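Local coordinates for Alpha/beta hydrolase fold protein (Chitinophaga pinensis, PDB 4PW0), which is probably a hydrolase of the alpha/beta hydrolase fold, acting on a substrate that has not been identified, at residues His144-Pro147 against Asp148-Arg152; Ile207-Trp210 against Gly211-Thr214; Pro269-Phe272 against Val273-Glu277; Gly177-Thr180 against Leu181-Tyr185; Asn241-Glu244 against Leu245-Leu249. One frame throughout, in Å; residues are numbered along the deposited sequence. Where two conformers were deposited one is given.

All five examples are local contacts along, or at an end of, a single helix, yet each takes its chemistry from its place in the fold. Interactions 1 and 2 mark the start of helix 146-154 and the end of helix 197-212, which pack together. The first is a surface contact with a ring-aliphatic core, the second a partly buried helix end ruled by backbone bonds. Interaction 3 is buried against the central sheet, whereas interaction 4, partly buried, works through a guanidinium group; Pro269 CG and Arg183 NH2 touch at 3.7 Å. Interaction 5 packs two aromatic side chains against the second subunit, which interaction 3 also meets, and keeps a polar group on another side of its helix.

Interaction 1 of 5, residues His144-Pro147 against Asp148-Arg152; sequences HTFP and DLIAR
Phe146 and Ile150, one turn apart at the start of helix 146-154, show how a ring and a branched chain share one side of a helix. Phe146 holds CG opposite its backbone nitrogen (chi1 178°), which swings the ring along the flank where Ile150 stands. Ile150 answers with CG1 over one face of that ring, 3.8 Å from the centroid and off centre. Because this CG1 lies anti to its own carbonyl carbon (chi1 -63°), it points back toward the preceding turn, and CD1 carries on to 3.7 Å from Phe146 CZ. Leu149 CD2 reaches the same ring more loosely, 4.5 Å from Phe146 CD1. Beneath these side chains Ile150 N donates to Phe146 O at 3.0 Å, almost in line with the carbonyl, so backbone and side chains tie the same two residues.

Pro147 belongs to the first turn, where its missing N-H costs the helix no bond; its carbonyl oxygen still accepts Ala151 N at 2.9 Å. Thr145 occupies the N-cap position without capping, its hydroxyl being bonded to Val142 O instead. A water takes up part of that role: it accepts Asp148 N at 3.2 Å and donates weakly to Asp148 OD2. The Phe146 ring also meets Phe45 edge-to-face and touches Ile207 and Thr208 of helix 197-212, in what is probably the lid of the hydrolase fold. The chemistry is thus divided: apolar contacts surround the ring on the buried side, while on the exposed side a water accepts the amide of Asp148 and leans weakly on its carboxylate.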
loop_
_atom_site.group_PDB
_atom_site.type_symbol
_atom_site.label_atom_id
_atom_site.label_comp_id
_atom_site.label_asym_id
_atom_site.label_seq_id
_atom_site.Cartn_x
_atom_site.Cartn_y
_atom_site.Cartn_z
ATOM N N HIS A 144 3.130 12.102 23.690
ATOM C CA HIS A 144 3.424 12.789 24.948
ATOM C C HIS A 144 4.302 13.994 24.710
ATOM O O HIS A 144 4.281 14.957 25.497
ATOM C CB HIS A 144 4.135 11.848 25.933
ATOM C CG HIS A 144 3.344 10.639 26.317
ATOM N ND1 HIS A 144 3.773 9.752 27.281
ATOM C CD2 HIS A 144 2.197 10.128 25.822
ATOM C CE1 HIS A 144 2.891 8.782 27.394
ATOM N NE2 HIS A 144 1.939 8.972 26.503
ATOM N N THR A 145 5.090 13.965 23.644
ATOM C CA THR A 145 5.965 15.076 23.285
ATOM C C THR A 145 5.484 15.952 22.143
ATOM O O THR A 145 6.206 16.788 21.621
ATOM C CB THR A 145 7.381 14.628 23.050
ATOM O OG1 THR A 145 7.412 13.662 22.033
ATOM C CG2 THR A 145 8.022 14.121 24.421
ATOM N N PHE A 146 4.216 15.776 21.791
ATOM C CA PHE A 146 3.601 16.611 20.771
ATOM C C PHE A 146 3.715 18.104 21.104
ATOM O O PHE A 146 4.048 18.868 20.217
ATOM C CB PHE A 146 2.135 16.190 20.529
ATOM C CG PHE A 146 1.441 17.033 19.537
ATOM C CD1 PHE A 146 1.682 16.854 18.221
ATOM C CD2 PHE A 146 0.493 17.993 19.914
ATOM C CE1 PHE A 146 1.043 17.611 17.273
ATOM C CE2 PHE A 146 -0.149 18.742 18.964
ATOM C CZ PHE A 146 0.140 18.567 17.630
ATOM N N PRO A 147 3.476 18.506 22.377
ATOM C CA PRO A 147 3.657 19.943 22.640
ATOM C C PRO A 147 5.058 20.465 22.332
ATOM O O PRO A 147 5.182 21.586 21.838
ATOM C CB PRO A 147 3.302 20.071 24.136
ATOM C CG PRO A 147 2.356 18.950 24.393
ATOM C CD PRO A 147 2.948 17.807 23.554
ATOM N N ASP A 148 6.096 19.687 22.616
ATOM C CA ASP A 148 7.455 20.113 22.282
ATOM C C ASP A 148 7.702 20.129 20.787
ATOM O O ASP A 148 8.490 20.961 20.312
ATOM C CB ASP A 148 8.492 19.329 23.034
ATOM C CG ASP A 148 8.545 19.725 24.520
ATOM O OD1 ASP A 148 8.367 20.924 24.804
ATOM O OD2 ASP A 148 8.703 18.864 25.389
ATOM N N LEU A 149 7.046 19.246 20.025
ATOM C CA LEU A 149 7.188 19.299 18.564
ATOM C C LEU A 149 6.628 20.618 18.048
ATOM O O LEU A 149 7.223 21.285 17.202
ATOM C CB LEU A 149 6.477 18.110 17.946
ATOM C CG LEU A 149 6.561 18.032 16.436
ATOM C CD1 LEU A 149 7.952 17.712 15.954
ATOM C CD2 LEU A 149 5.511 17.052 15.926
ATOM N N ILE A 150 5.486 20.994 18.595
ATOM C CA ILE A 150 4.850 22.238 18.183
ATOM C C ILE A 150 5.693 23.438 18.665
ATOM O O ILE A 150 5.846 24.400 17.920
ATOM C CB ILE A 150 3.396 22.299 18.692
ATOM C CG1 ILE A 150 2.590 21.138 18.042
ATOM C CG2 ILE A 150 2.772 23.688 18.448
ATOM C CD1 ILE A 150 2.723 20.985 16.540
ATOM N N ALA A 151 6.280 23.361 19.849
ATOM C CA ALA A 151 7.178 24.451 20.333
ATOM C C ALA A 151 8.354 24.644 19.359
ATOM O O ALA A 151 8.765 25.772 19.120
ATOM C CB ALA A 151 7.659 24.170 21.729
ATOM N N ARG A 152 8.877 23.570 18.746
ATOM C CA ARG A 152 9.945 23.678 17.741
ATOM C C ARG A 152 9.414 24.281 16.439
ATOM O O ARG A 152 10.032 25.177 15.834
ATOM C CB ARG A 152 10.584 22.311 17.451
ATOM C CG ARG A 152 11.366 21.674 18.567
ATOM C CD ARG A 152 11.731 20.228 18.179
ATOM N NE ARG A 152 12.604 20.069 17.009
ATOM C CZ ARG A 152 12.693 18.950 16.260
ATOM N NH1 ARG A 152 11.926 17.860 16.499
ATOM N NH2 ARG A 152 13.538 18.924 15.234
HETATM O O HOH W 1 6.133 17.752 25.148
#

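Interaction 2 of 5, residues Ile207-Trp210 against Gly211-Thr214; sequences ITNW and GKKT
Asn209 O accepts the amide of Lys213 at 2.9 Å in a fairly straight bond (162°), and Thr208 O takes Lys212 N at the same length, 2.9 Å. Thr208 O receives a second, weak bond from Gly211 N, whose hydrogen approaches at a poor 125°. Past this point the helical pattern stops, for Lys213 turns into an extended conformation with psi 144°. A water bridges the break, donating to Trp210 O at 2.8 Å and to Lys213 O at 2.9 Å, so that two carbonyls at the helix end share one partner.

This is the C-terminal end of helix 197-212, the last helix of the insertion between strands 127-133 and 226-231 that in this fold commonly forms the lid. Gly211 O, at this same end, is met by His144 NE2. Trp210 turns inward, its NE1 bonded to Ala136 O and its ring stacked with Phe114, while the Thr208 hydroxyl bonds back to Leu204 O.

Further out, the lysine methylenes supply packing. Lys212 and Thr208 extend together in one direction, Lys212 CD lying 3.7 Å from Thr208 CG2. Asn209 OD1 flanks that chain from another direction, 3.9 Å from Lys212 CB. The CG of Lys213 rests 3.4 Å from Asn209 O, beside the carbonyl that binds its own amide.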
loop_
_atom_site.group_PDB
_atom_site.type_symbol
_atom_site.label_atom_id
_atom_site.label_comp_id
_atom_site.label_asym_id
_atom_site.label_seq_id
_atom_site.Cartn_x
_atom_site.Cartn_y
_atom_site.Cartn_z
ATOM N N ILE A 207 -4.901 16.380 21.055
ATOM C CA ILE A 207 -3.944 15.496 20.421
ATOM C C ILE A 207 -2.999 14.911 21.464
ATOM O O ILE A 207 -2.706 13.702 21.480
ATOM C CB ILE A 207 -3.169 16.247 19.347
ATOM C CG1 ILE A 207 -4.075 16.567 18.173
ATOM C CG2 ILE A 207 -1.955 15.471 18.878
ATOM C CD1 ILE A 207 -3.534 17.652 17.275
ATOM N N THR A 208 -2.535 15.750 22.369
ATOM C CA THR A 208 -1.641 15.273 23.427
ATOM C C THR A 208 -2.334 14.215 24.280
ATOM O O THR A 208 -1.742 13.161 24.591
ATOM C CB THR A 208 -1.167 16.478 24.291
ATOM O OG1 THR A 208 -0.533 17.466 23.447
ATOM C CG2 THR A 208 -0.150 16.014 25.334
ATOM N N ASN A 209 -3.568 14.491 24.659
ATOM C CA ASN A 209 -4.304 13.542 25.478
ATOM C C ASN A 209 -4.733 12.257 24.805
ATOM O O ASN A 209 -4.867 11.228 25.473
ATOM C CB ASN A 209 -5.469 14.215 26.205
ATOM C CG ASN A 209 -5.007 14.979 27.421
ATOM O OD1 ASN A 209 -4.022 14.642 28.069
ATOM N ND2 ASN A 209 -5.687 16.027 27.713
ATOM N N TRP A 210 -4.886 12.270 23.484
ATOM C CA TRP A 210 -5.085 11.018 22.750
ATOM C C TRP A 210 -3.925 10.078 23.065
ATOM O O TRP A 210 -4.141 8.872 23.193
ATOM C CB TRP A 210 -5.178 11.307 21.246
ATOM C CG TRP A 210 -5.426 10.127 20.367
ATOM C CD1 TRP A 210 -4.507 9.464 19.617
ATOM C CD2 TRP A 210 -6.678 9.494 20.104
ATOM N NE1 TRP A 210 -5.113 8.461 18.907
ATOM C CE2 TRP A 210 -6.445 8.478 19.160
ATOM C CE3 TRP A 210 -7.977 9.687 20.561
ATOM C CZ2 TRP A 210 -7.465 7.690 18.644
ATOM C CZ3 TRP A 210 -8.988 8.896 20.043
ATOM C CH2 TRP A 210 -8.724 7.923 19.084
ATOM N N GLY A 211 -2.712 10.625 23.174
ATOM C CA GLY A 211 -1.551 9.816 23.525
ATOM C C GLY A 211 -1.395 9.544 25.008
ATOM O O GLY A 211 -0.991 8.450 25.421
ATOM N N LYS A 212 -1.693 10.537 25.838
ATOM C CA LYS A 212 -1.444 10.365 27.274
ATOM C C LYS A 212 -2.432 9.481 27.977
ATOM O O LYS A 212 -2.058 8.804 28.959
ATOM C CB LYS A 212 -1.439 11.713 27.967
ATOM C CG LYS A 212 -0.227 12.561 27.605
ATOM C CD LYS A 212 -0.202 13.875 28.380
ATOM C CE LYS A 212 0.139 13.640 29.857
ATOM N NZ LYS A 212 0.022 14.925 30.618
ATOM N N LYS A 213 -3.678 9.512 27.557
ATOM C CA LYS A 213 -4.721 8.781 28.246
ATOM C C LYS A 213 -4.679 7.304 27.879
ATOM O O LYS A 213 -4.396 6.958 26.752
ATOM C CB LYS A 213 -6.111 9.358 28.000
ATOM C CG LYS A 213 -6.290 10.808 28.489
ATOM C CD LYS A 213 -6.356 10.956 29.982
ATOM C CE LYS A 213 -6.643 12.399 30.411
ATOM N NZ LYS A 213 -7.900 12.867 29.779
ATOM N N THR A 214 -4.988 6.431 28.847
ATOM C CA THR A 214 -5.080 5.029 28.574
ATOM C C THR A 214 -6.142 4.789 27.499
ATOM O O THR A 214 -7.194 5.438 27.515
ATOM C CB THR A 214 -5.509 4.238 29.837
ATOM O OG1 THR A 214 -4.903 4.780 31.024
ATOM C CG2 THR A 214 -5.127 2.815 29.659
HETATM O O HOH W 2 -6.184 7.752 24.674
#

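Interaction 3 of 5, residues Pro269-Phe272 against Val273-Glu277; sequences PELF and VSQTE
Val273, Ser274, Gln275 and Thr276 each donate their amide to the residue four places earlier, Pro269 to Phe272, every bond 2.9 Å long in regular alpha-helical geometry. Phe272 O carries an extra load: in one of two modelled conformers the hydroxyl of Thr276 also donates to it, OG1 to O 2.8 Å, from above the carbonyl plane. The same OG1 sits 3.2 Å above the plane of the Phe272 ring, over its centre. That placement follows from both side chains: Phe272 carries its ring on the carbonyl side of CA (chi1 178°), and Thr276 keeps OG1 beside its own backbone N (chi1 -60°). Helix 269-282, the C-terminal helix of the alpha/beta hydrolase fold, here covers the central sheet, and the ring packs on Ile131, Val133 and Val229 as well as Ile56. Replacing Phe272 by an alanine would probably open a gap against those strands and strip the Thr276 hydroxyl of its aromatic cover. Leu271 and Gln275 form the neighbouring side, with Leu271 CD1 3.8 Å from Gln275 NE2; the other end of that amide, OE1, bonds to Tyr257 and Ser255. Leu271 touches Tyr278 of the second subunit, and Gln275 meets its own counterpart there.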
loop_
_atom_site.group_PDB
_atom_site.type_symbol
_atom_site.label_atom_id
_atom_site.label_comp_id
_atom_site.label_asym_id
_atom_site.label_seq_id
_atom_site.Cartn_x
_atom_site.Cartn_y
_atom_site.Cartn_z
ATOM N N PRO A 269 -0.087 12.826 -4.023
ATOM C CA PRO A 269 -1.531 12.914 -4.039
ATOM C C PRO A 269 -2.189 12.034 -5.095
ATOM O O PRO A 269 -3.293 11.514 -4.864
ATOM C CB PRO A 269 -1.783 14.411 -4.301
ATOM C CG PRO A 269 -0.559 14.870 -5.082
ATOM C CD PRO A 269 0.561 14.109 -4.378
ATOM N N GLU A 270 -1.578 11.891 -6.265
ATOM C CA GLU A 270 -2.174 11.047 -7.285
ATOM C C GLU A 270 -2.098 9.541 -6.955
ATOM O O GLU A 270 -3.031 8.765 -7.223
ATOM C CB GLU A 270 -1.577 11.358 -8.648
ATOM C CG GLU A 270 -1.972 12.750 -9.103
ATOM C CD GLU A 270 -1.748 13.004 -10.566
ATOM O OE1 GLU A 270 -0.722 12.559 -11.111
ATOM O OE2 GLU A 270 -2.617 13.676 -11.150
ATOM N N LEU A 271 -1.002 9.150 -6.292
ATOM C CA LEU A 271 -0.885 7.787 -5.788
ATOM C C LEU A 271 -2.012 7.543 -4.746
ATOM O O LEU A 271 -2.702 6.522 -4.763
ATOM C CB LEU A 271 0.474 7.594 -5.154
ATOM C CG LEU A 271 0.769 6.292 -4.438
ATOM C CD1 LEU A 271 0.628 5.091 -5.343
ATOM C CD2 LEU A 271 2.167 6.343 -3.796
ATOM N N PHE A 272 -2.142 8.501 -3.832
ATOM C CA PHE A 272 -3.185 8.382 -2.799
ATOM C C PHE A 272 -4.577 8.246 -3.408
ATOM O O PHE A 272 -5.360 7.404 -2.988
ATOM C CB PHE A 272 -3.122 9.574 -1.846
ATOM C CG PHE A 272 -4.196 9.546 -0.804
ATOM C CD1 PHE A 272 -4.086 8.715 0.285
ATOM C CD2 PHE A 272 -5.339 10.316 -0.936
ATOM C CE1 PHE A 272 -5.073 8.664 1.245
ATOM C CE2 PHE A 272 -6.343 10.247 0.020
ATOM C CZ PHE A 272 -6.224 9.430 1.114
ATOM N N VAL A 273 -4.893 9.125 -4.365
ATOM C CA VAL A 273 -6.216 9.044 -5.013
ATOM C C VAL A 273 -6.413 7.698 -5.685
ATOM O O VAL A 273 -7.463 7.067 -5.550
ATOM C CB VAL A 273 -6.409 10.196 -6.000
ATOM C CG1 VAL A 273 -7.636 9.956 -6.862
ATOM C CG2 VAL A 273 -6.510 11.516 -5.266
ATOM N N SER A 274 -5.392 7.229 -6.417
ATOM C CA SER A 274 -5.515 5.945 -7.105
ATOM C C SER A 274 -5.809 4.792 -6.150
ATOM O O SER A 274 -6.714 3.961 -6.357
ATOM C CB SER A 274 -4.269 5.657 -7.889
ATOM O OG SER A 274 -4.371 4.383 -8.516
ATOM N N GLN A 275 -5.069 4.794 -5.056
ATOM C CA GLN A 275 -5.257 3.728 -4.062
ATOM C C GLN A 275 -6.594 3.811 -3.354
ATOM O O GLN A 275 -7.269 2.765 -3.154
ATOM C CB GLN A 275 -4.121 3.760 -3.052
ATOM C CG GLN A 275 -2.804 3.388 -3.644
ATOM C CD GLN A 275 -1.742 3.208 -2.591
ATOM O OE1 GLN A 275 -1.797 3.792 -1.536
ATOM N NE2 GLN A 275 -0.716 2.393 -2.951
ATOM N N THR A 276 -6.966 5.033 -2.954
ATOM C CA THR A 276 -8.189 5.294 -2.190
ATOM C C THR A 276 -9.453 5.066 -3.023
ATOM O O THR A 276 -10.456 4.523 -2.525
ATOM C CB THR A 276 -8.176 6.748 -1.619
ATOM O OG1 THR A 276 -7.045 6.893 -0.776
ATOM C CG2 THR A 276 -9.409 7.014 -0.787
ATOM N N GLU A 277 -9.400 5.467 -4.295
ATOM C CA GLU A 277 -10.534 5.256 -5.167
ATOM C C GLU A 277 -10.822 3.766 -5.329
ATOM O O GLU A 277 -11.996 3.342 -5.259
ATOM C CB GLU A 277 -10.250 5.946 -6.510
ATOM C CG GLU A 277 -11.235 5.730 -7.593
ATOM C CD GLU A 277 -10.755 6.564 -8.766
ATOM O OE1 GLU A 277 -9.568 6.399 -9.177
ATOM O OE2 GLU A 277 -11.523 7.428 -9.208
#

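Interaction 4 of 5, residues Gly177-Thr180 against Leu181-Tyr185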
loop_
_atom_site.group_PDB
_atom_site.type_symbol
_atom_site.label_atom_id
_atom_site.label_comp_id
_atom_site.label_asym_id
_atom_site.label_seq_id
_atom_site.Cartn_x
_atom_site.Cartn_y
_atom_site.Cartn_z
ATOM N N GLY A 177 6.806 19.338 -1.189
ATOM C CA GLY A 177 6.191 20.235 -0.232
ATOM C C GLY A 177 5.908 21.610 -0.828
ATOM O O GLY A 177 4.822 22.177 -0.613
ATOM N N LEU A 178 6.875 22.184 -1.551
ATOM C CA LEU A 178 6.618 23.448 -2.236
ATOM C C LEU A 178 5.477 23.262 -3.239
ATOM O O LEU A 178 4.610 24.163 -3.340
ATOM C CB LEU A 178 7.882 23.932 -2.943
ATOM C CG LEU A 178 9.080 24.299 -2.068
ATOM C CD1 LEU A 178 10.164 24.889 -2.976
ATOM C CD2 LEU A 178 8.677 25.273 -0.969
ATOM N N ALA A 179 5.421 22.140 -3.962
ATOM C CA ALA A 179 4.303 21.908 -4.865
ATOM C C ALA A 179 2.969 21.908 -4.134
ATOM O O ALA A 179 1.978 22.465 -4.618
ATOM C CB ALA A 179 4.477 20.637 -5.655
ATOM N N THR A 180 2.928 21.313 -2.939
ATOM C CA THR A 180 1.693 21.307 -2.151
ATOM C C THR A 180 1.262 22.716 -1.761
ATOM O O THR A 180 0.080 23.062 -1.873
ATOM C CB THR A 180 1.853 20.453 -0.904
ATOM O OG1 THR A 180 2.316 19.138 -1.250
ATOM C CG2 THR A 180 0.546 20.327 -0.167
ATOM N N LEU A 181 2.215 23.542 -1.344
ATOM C CA LEU A 181 1.897 24.946 -1.031
ATOM C C LEU A 181 1.257 25.627 -2.200
ATOM O O LEU A 181 0.265 26.346 -2.035
ATOM C CB LEU A 181 3.146 25.689 -0.664
ATOM C CG LEU A 181 3.614 25.366 0.688
ATOM C CD1 LEU A 181 4.956 26.059 0.926
ATOM C CD2 LEU A 181 2.603 25.776 1.782
ATOM N N GLY A 182 1.757 25.375 -3.413
ATOM C CA GLY A 182 1.143 25.995 -4.569
ATOM C C GLY A 182 -0.257 25.462 -4.817
ATOM O O GLY A 182 -1.150 26.200 -5.206
ATOM N N ARG A 183 -0.483 24.149 -4.628
ATOM C CA ARG A 183 -1.805 23.610 -4.807
ATOM C C ARG A 183 -2.782 24.272 -3.819
ATOM O O ARG A 183 -3.932 24.504 -4.200
ATOM C CB ARG A 183 -1.824 22.109 -4.675
ATOM C CG ARG A 183 -1.048 21.402 -5.782
ATOM C CD ARG A 183 -1.405 19.970 -6.041
ATOM N NE ARG A 183 -1.250 19.171 -4.831
ATOM C CZ ARG A 183 -0.087 18.712 -4.365
ATOM N NH1 ARG A 183 1.049 18.962 -4.998
ATOM N NH2 ARG A 183 -0.089 18.036 -3.210
ATOM N N LEU A 184 -2.335 24.618 -2.619
ATOM C CA LEU A 184 -3.190 25.267 -1.590
ATOM C C LEU A 184 -3.514 26.724 -1.946
ATOM O O LEU A 184 -4.418 27.326 -1.366
ATOM C CB LEU A 184 -2.555 25.229 -0.203
ATOM C CG LEU A 184 -2.397 23.786 0.318
ATOM C CD1 LEU A 184 -1.844 23.830 1.720
ATOM C CD2 LEU A 184 -3.654 22.963 0.308
ATOM N N TYR A 185 -2.810 27.256 -2.965
ATOM C CA TYR A 185 -3.060 28.605 -3.525
ATOM C C TYR A 185 -4.239 28.650 -4.508
ATOM O O TYR A 185 -4.728 29.759 -4.871
ATOM C CB TYR A 185 -1.797 29.145 -4.149
ATOM C CG TYR A 185 -1.610 30.664 -4.422
ATOM C CD1 TYR A 185 -1.614 31.588 -3.388
ATOM C CD2 TYR A 185 -1.297 31.126 -5.698
ATOM C CE1 TYR A 185 -1.360 32.952 -3.628
ATOM C CE2 TYR A 185 -1.043 32.470 -5.943
ATOM C CZ TYR A 185 -1.110 33.379 -4.927
ATOM O OH TYR A 185 -0.837 34.744 -5.156
#
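Arg183 curls back over Thr180 and Ala179, and much of its chain finds something on the previous turn. Arg183 CB lies 3.5 Å from Thr180 O. Next along, Arg183 CG passes 3.4 Å from Ala179 O, which is also the acceptor for Arg183 N. The chain then bends at its third torsion (chi3 -57°), which brings the guanidinium group down on the backbone, one face over Thr180 CA with CZ 3.8 Å away. NH1 ends beside the Ala179 carbonyl, 3.6 Å from its C. On the other branch NH2 gives Thr180 OG1 a weak bond, 3.3 Å long and bent to 122°.

All this lies toward the C-terminal part of helix 171-184, in the helical insertion that probably forms the lid of this hydrolase fold. The stronger partners of NH2 are elsewhere: a salt bridge to Asp53, just before helix 54-61, and a hydrogen bond to Tyr266 O of helix 264-267. A leucine in place of Arg183 would probably leave the Asp53 carboxylate without this positive mate and Tyr266 O without this donor. Thr180 OG1 has its main bond to Lys176 O, one turn back. Elsewhere on the helix Leu178 CD2 and Leu181 CD1 touch at 4.2 Å, near Lys159.

Interaction 5 of 5, residues Asn241-Glu244 against Leu245-Leu249; sequences NSYE and LFKQL
Helix 240-248 is the connection in a beta-alpha-beta unit between strands 226-231 and 252-257, and Tyr243 with Lys247 shows how such a helix arranges a side turned to the second subunit. The methylenes of Lys247 pass over one face of the Tyr243 ring: CG makes a CH-pi contact 4.0 Å from the centroid, and CD follows at 3.6 Å from CE2. With chi1 at -174°, Tyr243 sends its ring up the helix, where Phe246 CD2 also comes within 3.9 Å of CE1. Below, Lys247 N bonds to Tyr243 O at 2.8 Å. Glu244 lies on another side and, bent at its second torsion, presents OE1 to Gln248 NE2 at 3.0 Å. The donor meets OE1 from above the carboxylate plane, with carboxylate and amide turned 80° apart. Glu244 OE2 and Lys247 NZ form only a long salt bridge of 3.9 Å, NZ being also bonded to the Tyr240 hydroxyl. Tyr243, Glu244 and Gln248 each have two conformers, and their side-chain contacts describe one of them. Ser242 and Phe246 lie against Leu254 of strand 252-257, Ser242 also touches Val228 of strand 226-231, and Tyr243 and Phe246 both pack on Leu256 of the second subunit.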
loop_
_atom_site.group_PDB
_atom_site.type_symbol
_atom_site.label_atom_id
_atom_site.label_comp_id
_atom_site.label_asym_id
_atom_site.label_seq_id
_atom_site.Cartn_x
_atom_site.Cartn_y
_atom_site.Cartn_z
ATOM N N ASN A 241 3.725 3.338 14.242
ATOM C CA ASN A 241 2.353 3.290 14.759
ATOM C C ASN A 241 1.279 3.022 13.697
ATOM O O ASN A 241 0.166 2.586 14.037
ATOM C CB ASN A 241 2.024 4.510 15.589
ATOM C CG ASN A 241 2.713 4.462 16.922
ATOM O OD1 ASN A 241 2.830 3.378 17.535
ATOM N ND2 ASN A 241 3.141 5.610 17.403
ATOM N N SER A 242 1.607 3.252 12.423
ATOM C CA SER A 242 0.711 2.865 11.352
ATOM C C SER A 242 0.814 1.366 11.076
ATOM O O SER A 242 -0.207 0.716 10.737
ATOM C CB SER A 242 0.966 3.696 10.102
ATOM O OG SER A 242 0.521 5.041 10.306
ATOM N N TYR A 243 2.014 0.821 11.192
ATOM C CA TYR A 243 2.162 -0.635 11.203
ATOM C C TYR A 243 1.398 -1.246 12.377
ATOM O O TYR A 243 0.717 -2.268 12.225
ATOM C CB TYR A 243 3.630 -1.048 11.177
ATOM C CG TYR A 243 3.872 -2.541 11.054
ATOM C CD1 TYR A 243 3.249 -3.275 10.102
ATOM C CD2 TYR A 243 4.680 -3.208 11.949
ATOM C CE1 TYR A 243 3.444 -4.606 9.976
ATOM C CE2 TYR A 243 4.858 -4.567 11.852
ATOM C CZ TYR A 243 4.238 -5.241 10.813
ATOM O OH TYR A 243 4.420 -6.573 10.620
ATOM N N GLU A 244 1.432 -0.603 13.548
ATOM C CA GLU A 244 0.629 -1.071 14.679
ATOM C C GLU A 244 -0.856 -1.068 14.387
ATOM O O GLU A 244 -1.565 -2.034 14.716
ATOM C CB GLU A 244 0.869 -0.237 15.952
ATOM C CG GLU A 244 2.178 -0.561 16.635
ATOM C CD GLU A 244 2.145 -1.884 17.396
ATOM O OE1 GLU A 244 1.082 -2.570 17.375
ATOM O OE2 GLU A 244 3.169 -2.223 18.024
ATOM N N LEU A 245 -1.362 -0.009 13.758
ATOM C CA LEU A 245 -2.761 0.005 13.331
ATOM C C LEU A 245 -3.057 -1.192 12.446
ATOM O O LEU A 245 -4.081 -1.887 12.613
ATOM C CB LEU A 245 -3.164 1.319 12.619
ATOM C CG LEU A 245 -3.383 2.549 13.505
ATOM C CD1 LEU A 245 -3.406 3.790 12.663
ATOM C CD2 LEU A 245 -4.680 2.419 14.308
ATOM N N PHE A 246 -2.208 -1.430 11.469
ATOM C CA PHE A 246 -2.387 -2.538 10.529
ATOM C C PHE A 246 -2.379 -3.895 11.268
ATOM O O PHE A 246 -3.213 -4.779 10.975
ATOM C CB PHE A 246 -1.254 -2.536 9.492
ATOM C CG PHE A 246 -1.209 -3.775 8.632
ATOM C CD1 PHE A 246 -2.085 -3.949 7.568
ATOM C CD2 PHE A 246 -0.303 -4.777 8.924
ATOM C CE1 PHE A 246 -2.082 -5.124 6.838
ATOM C CE2 PHE A 246 -0.301 -5.942 8.196
ATOM C CZ PHE A 246 -1.195 -6.105 7.138
ATOM N N LYS A 247 -1.465 -4.061 12.234
ATOM C CA LYS A 247 -1.395 -5.312 12.994
ATOM C C LYS A 247 -2.636 -5.554 13.837
ATOM O O LYS A 247 -3.109 -6.690 13.926
ATOM C CB LYS A 247 -0.187 -5.320 13.917
ATOM C CG LYS A 247 1.105 -5.443 13.168
ATOM C CD LYS A 247 2.253 -5.843 14.058
ATOM C CE LYS A 247 2.657 -4.822 15.006
ATOM N NZ LYS A 247 3.745 -5.429 15.837
ATOM N N GLN A 248 -3.161 -4.508 14.457
ATOM C CA GLN A 248 -4.232 -4.661 15.410
ATOM C C GLN A 248 -5.611 -4.703 14.769
ATOM O O GLN A 248 -6.489 -5.410 15.236
ATOM C CB GLN A 248 -4.147 -3.585 16.494
ATOM C CG GLN A 248 -2.889 -3.669 17.370
ATOM C CD GLN A 248 -2.781 -2.508 18.360
ATOM O OE1 GLN A 248 -3.734 -2.207 19.045
ATOM N NE2 GLN A 248 -1.606 -1.866 18.429
ATOM N N LEU A 249 -5.813 -3.954 13.685
ATOM C CA LEU A 249 -7.070 -3.969 12.978
ATOM C C LEU A 249 -7.265 -5.294 12.249
ATOM O O LEU A 249 -6.309 -5.868 11.754
ATOM C CB LEU A 249 -7.131 -2.817 11.960
ATOM C CG LEU A 249 -7.288 -1.420 12.590
ATOM C CD1 LEU A 249 -6.967 -0.351 11.561
ATOM C CD2 LEU A 249 -8.700 -1.205 13.119
#